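Local coordinates for Card1 endonuclease domain-containing protein (Vibrio cholerae, PDB 1XMX) that is of unknown function but carries a Card1-like endonuclease domain of the PDDEXK clan and may bind nucleic acids, at residues His37-Tyr43 and Thr57-Glu61. Numbering follows the deposited sequence.
Sequences HTQTVIY and TDFFE
Residues 37-39 make a 3-10 turn that runs into helix 40-52, with Gln39 at the N-cap; Thr40 N donates to His37 O (3.1 Å), closing the 3-10 turn, and Tyr43 N to Gln39 O (3.0 Å) in the first helical turn. Residues 57-61 are extended, and the two segments run in opposite senses: CA of His37 lies 6.3 Å from CA of Glu61, and CA of Tyr43 6.9 Å from CA of Phe59. Thr57, Phe59 and Glu61 direct CA-CB toward the helix start, as alternation along a strand requires. Both segments belong to the beta-alpha-beta unit 30-35, 40-52, 56-61, in which strand 56-61 pairs parallel with 30-35 at the edge of a seven-stranded mixed sheet; Asp58 bonds through its backbone to Ile31 and Phe33, and Phe60 to Phe33 and Gly35.

The Tyr43 and Phe59 rings, both chi1 t, lie nearly parallel (16°) but so far slid, centroids 5.1 Å apart, that they barely overlap. Each ring instead faces the other's CB: Phe59 CB is 3.5 Å from the Tyr43 centroid and Tyr43 CB 4.2 Å from that of Phe59, a reciprocal CH-pi pair. A water oxygen lies 2.8 Å from Tyr43 OH, 2.5 Å from Thr57 O, to which it donates, and 2.6 Å from Thr57 OG1, the last also hydrogen-bonded to Ser47 OG. At the other end, His37 ND1 donates to Glu61 OE2 (2.9 Å, 162°) in the imidazole plane, while Thr40 OG1, chi1 m, donates to His37 O at 2.7 Å.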
ATOM      1  N   HIS A  37      14.603 -24.571  -3.790  1.00 20.05           N
ATOM      2  CA  HIS A  37      13.369 -25.263  -3.477  1.00 20.53           C
ATOM      3  C   HIS A  37      12.482 -24.558  -2.470  1.00 20.57           C
ATOM      4  O   HIS A  37      11.264 -24.521  -2.657  1.00 23.26           O
ATOM      5  CB  HIS A  37      13.557 -26.736  -3.120  1.00 19.51           C
ATOM      6  CG  HIS A  37      12.253 -27.437  -2.906  1.00 20.89           C
ATOM      7  ND1 HIS A  37      11.355 -27.669  -3.936  1.00 21.24           N
ATOM      8  CD2 HIS A  37      11.656 -27.898  -1.779  1.00 21.16           C
ATOM      9  CE1 HIS A  37      10.267 -28.244  -3.454  1.00 21.05           C
ATOM     10  NE2 HIS A  37      10.431 -28.417  -2.151  1.00 22.25           N
ATOM     11  N   THR A  38      13.065 -23.956  -1.431  1.00 21.31           N
ATOM     12  CA  THR A  38      12.287 -23.272  -0.418  1.00 21.59           C
ATOM     13  C   THR A  38      11.579 -21.996  -0.974  1.00 22.60           C
ATOM     14  O   THR A  38      10.798 -21.394  -0.294  1.00 23.02           O
ATOM     15  CB  THR A  38      13.124 -22.842   0.812  1.00 23.13           C
ATOM     16  OG1 THR A  38      13.868 -21.670   0.478  1.00 26.66           O
ATOM     17  CG2 THR A  38      14.046 -23.946   1.297  1.00 20.88           C
ATOM     18  N   GLN A  39      11.861 -21.594  -2.193  1.00 20.24           N
ATOM     19  CA  GLN A  39      11.207 -20.425  -2.745  1.00 20.18           C
ATOM     20  C   GLN A  39      10.020 -20.795  -3.668  1.00 19.40           C
ATOM     21  O   GLN A  39       9.452 -19.921  -4.330  1.00 19.21           O
ATOM     22  CB  GLN A  39      12.248 -19.586  -3.497  1.00 17.43           C
ATOM     23  CG  GLN A  39      13.239 -18.989  -2.543  1.00 17.89           C
ATOM     24  CD  GLN A  39      14.315 -18.223  -3.252  1.00 19.73           C
ATOM     25  OE1 GLN A  39      14.956 -18.760  -4.166  1.00 18.57           O
ATOM     26  NE2 GLN A  39      14.491 -16.956  -2.890  1.00 19.00           N
ATOM     27  N   THR A  40       9.661 -22.075  -3.704  1.00 20.19           N
ATOM     28  CA  THR A  40       8.465 -22.558  -4.416  1.00 22.39           C
ATOM     29  C   THR A  40       7.198 -21.732  -4.068  1.00 22.13           C
ATOM     30  O   THR A  40       6.356 -21.408  -4.936  1.00 21.10           O
ATOM     31  CB  THR A  40       8.200 -24.058  -4.040  1.00 24.08           C
ATOM     32  OG1 THR A  40       9.288 -24.865  -4.482  1.00 23.53           O
ATOM     33  CG2 THR A  40       6.913 -24.554  -4.692  1.00 25.54           C
ATOM     34  N   VAL A  41       7.062 -21.372  -2.799  1.00 20.61           N
ATOM     35  CA  VAL A  41       5.846 -20.642  -2.376  1.00 22.26           C
ATOM     36  C   VAL A  41       5.815 -19.196  -2.963  1.00 21.73           C
ATOM     37  O   VAL A  41       4.783 -18.743  -3.446  1.00 18.01           O
ATOM     38  CB  VAL A  41       5.658 -20.694  -0.838  1.00 23.42           C
ATOM     39  CG1 VAL A  41       6.882 -20.019  -0.142  1.00 23.64           C
ATOM     40  CG2 VAL A  41       4.281 -20.074  -0.439  1.00 24.09           C
ATOM     41  N   ILE A  42       6.971 -18.505  -2.949  1.00 21.68           N
ATOM     42  CA  ILE A  42       7.112 -17.209  -3.575  1.00 19.90           C
ATOM     43  C   ILE A  42       6.764 -17.352  -5.052  1.00 18.84           C
ATOM     44  O   ILE A  42       5.942 -16.587  -5.588  1.00 19.24           O
ATOM     45  CB  ILE A  42       8.555 -16.606  -3.415  1.00 20.56           C
ATOM     46  CG1 ILE A  42       8.949 -16.496  -1.923  1.00 23.43           C
ATOM     47  CG2 ILE A  42       8.615 -15.227  -4.022  1.00 18.13           C
ATOM     48  CD1 ILE A  42      10.458 -16.237  -1.702  1.00 23.59           C
ATOM     49  N   TYR A  43       7.349 -18.340  -5.720  1.00 18.57           N
ATOM     50  CA  TYR A  43       6.953 -18.664  -7.082  1.00 18.28           C
ATOM     51  C   TYR A  43       5.424 -18.791  -7.336  1.00 18.77           C
ATOM     52  O   TYR A  43       4.909 -18.252  -8.328  1.00 20.31           O
ATOM     53  CB  TYR A  43       7.678 -19.897  -7.594  1.00 19.15           C
ATOM     54  CG  TYR A  43       7.085 -20.458  -8.886  1.00 20.33           C
ATOM     55  CD1 TYR A  43       7.256 -19.796 -10.117  1.00 21.25           C
ATOM     56  CD2 TYR A  43       6.344 -21.641  -8.880  1.00 20.41           C
ATOM     57  CE1 TYR A  43       6.696 -20.328 -11.339  1.00 20.01           C
ATOM     58  CE2 TYR A  43       5.822 -22.181 -10.051  1.00 19.71           C
ATOM     59  CZ  TYR A  43       5.983 -21.504 -11.287  1.00 21.57           C
ATOM     60  OH  TYR A  43       5.467 -22.068 -12.479  1.00 22.68           O
ATOM     61  N   THR A  57       4.366 -18.631 -16.612  1.00 17.45           N
ATOM     62  CA  THR A  57       5.486 -18.687 -15.661  1.00 17.72           C
ATOM     63  C   THR A  57       6.051 -20.122 -15.578  1.00 18.94           C
ATOM     64  O   THR A  57       5.329 -21.085 -15.788  1.00 16.52           O
ATOM     65  CB  THR A  57       5.044 -18.201 -14.231  1.00 16.95           C
ATOM     66  OG1 THR A  57       4.028 -19.063 -13.707  1.00 19.24           O
ATOM     67  CG2 THR A  57       4.417 -16.807 -14.256  1.00 13.60           C
ATOM     68  N   ASP A  58       7.349 -20.250 -15.279  1.00 20.35           N
ATOM     69  CA  ASP A  58       7.947 -21.517 -14.959  1.00 21.84           C
ATOM     70  C   ASP A  58       8.950 -21.248 -13.885  1.00 20.45           C
ATOM     71  O   ASP A  58       9.388 -20.115 -13.714  1.00 18.94           O
ATOM     72  CB  ASP A  58       8.697 -22.080 -16.173  1.00 29.41           C
ATOM     73  CG  ASP A  58       7.757 -22.486 -17.311  1.00 35.13           C
ATOM     74  OD1 ASP A  58       6.633 -22.956 -16.993  1.00 37.92           O
ATOM     75  OD2 ASP A  58       8.137 -22.336 -18.523  1.00 38.36           O
ATOM     76  N   PHE A  59       9.320 -22.307 -13.175  1.00 19.00           N
ATOM     77  CA  PHE A  59      10.203 -22.241 -12.062  1.00 20.36           C
ATOM     78  C   PHE A  59      11.333 -23.185 -12.398  1.00 21.47           C
ATOM     79  O   PHE A  59      11.110 -24.350 -12.676  1.00 20.70           O
ATOM     80  CB  PHE A  59       9.500 -22.712 -10.755  1.00 19.49           C
ATOM     81  CG  PHE A  59      10.348 -22.533  -9.509  1.00 21.02           C
ATOM     82  CD1 PHE A  59      11.106 -21.364  -9.315  1.00 21.46           C
ATOM     83  CD2 PHE A  59      10.331 -23.472  -8.484  1.00 21.42           C
ATOM     84  CE1 PHE A  59      11.862 -21.161  -8.133  1.00 21.80           C
ATOM     85  CE2 PHE A  59      11.065 -23.265  -7.315  1.00 22.31           C
ATOM     86  CZ  PHE A  59      11.846 -22.115  -7.137  1.00 20.32           C
ATOM     87  N   PHE A  60      12.549 -22.668 -12.387  1.00 23.60           N
ATOM     88  CA  PHE A  60      13.724 -23.479 -12.642  1.00 21.96           C
ATOM     89  C   PHE A  60      14.542 -23.436 -11.355  1.00 23.27           C
ATOM     90  O   PHE A  60      14.961 -22.367 -10.897  1.00 21.36           O
ATOM     91  CB  PHE A  60      14.511 -22.941 -13.840  1.00 22.77           C
ATOM     92  CG  PHE A  60      15.842 -23.637 -14.049  1.00 24.53           C
ATOM     93  CD1 PHE A  60      17.008 -23.159 -13.448  1.00 23.12           C
ATOM     94  CD2 PHE A  60      15.924 -24.771 -14.845  1.00 25.49           C
ATOM     95  CE1 PHE A  60      18.221 -23.830 -13.623  1.00 22.54           C
ATOM     96  CE2 PHE A  60      17.163 -25.432 -15.062  1.00 24.91           C
ATOM     97  CZ  PHE A  60      18.292 -24.948 -14.427  1.00 23.46           C
ATOM     98  N   GLU A  61      14.764 -24.612 -10.760  1.00 24.91           N
ATOM     99  CA  GLU A  61      15.380 -24.692  -9.428  1.00 24.92           C
ATOM    100  C   GLU A  61      16.858 -24.869  -9.502  1.00 24.22           C
ATOM    101  O   GLU A  61      17.342 -25.848 -10.095  1.00 22.90           O
ATOM    102  CB  GLU A  61      14.847 -25.887  -8.634  1.00 26.23           C
ATOM    103  CG  GLU A  61      13.890 -25.492  -7.568  1.00 28.19           C
ATOM    104  CD  GLU A  61      13.326 -26.652  -6.799  1.00 29.38           C
ATOM    105  OE1 GLU A  61      14.084 -27.641  -6.510  1.00 29.90           O
ATOM    106  OE2 GLU A  61      12.112 -26.552  -6.473  1.00 30.11           O
TER
HETATM  107  O   HOH W   1       3.392 -21.538 -14.283  1.00 22.44           O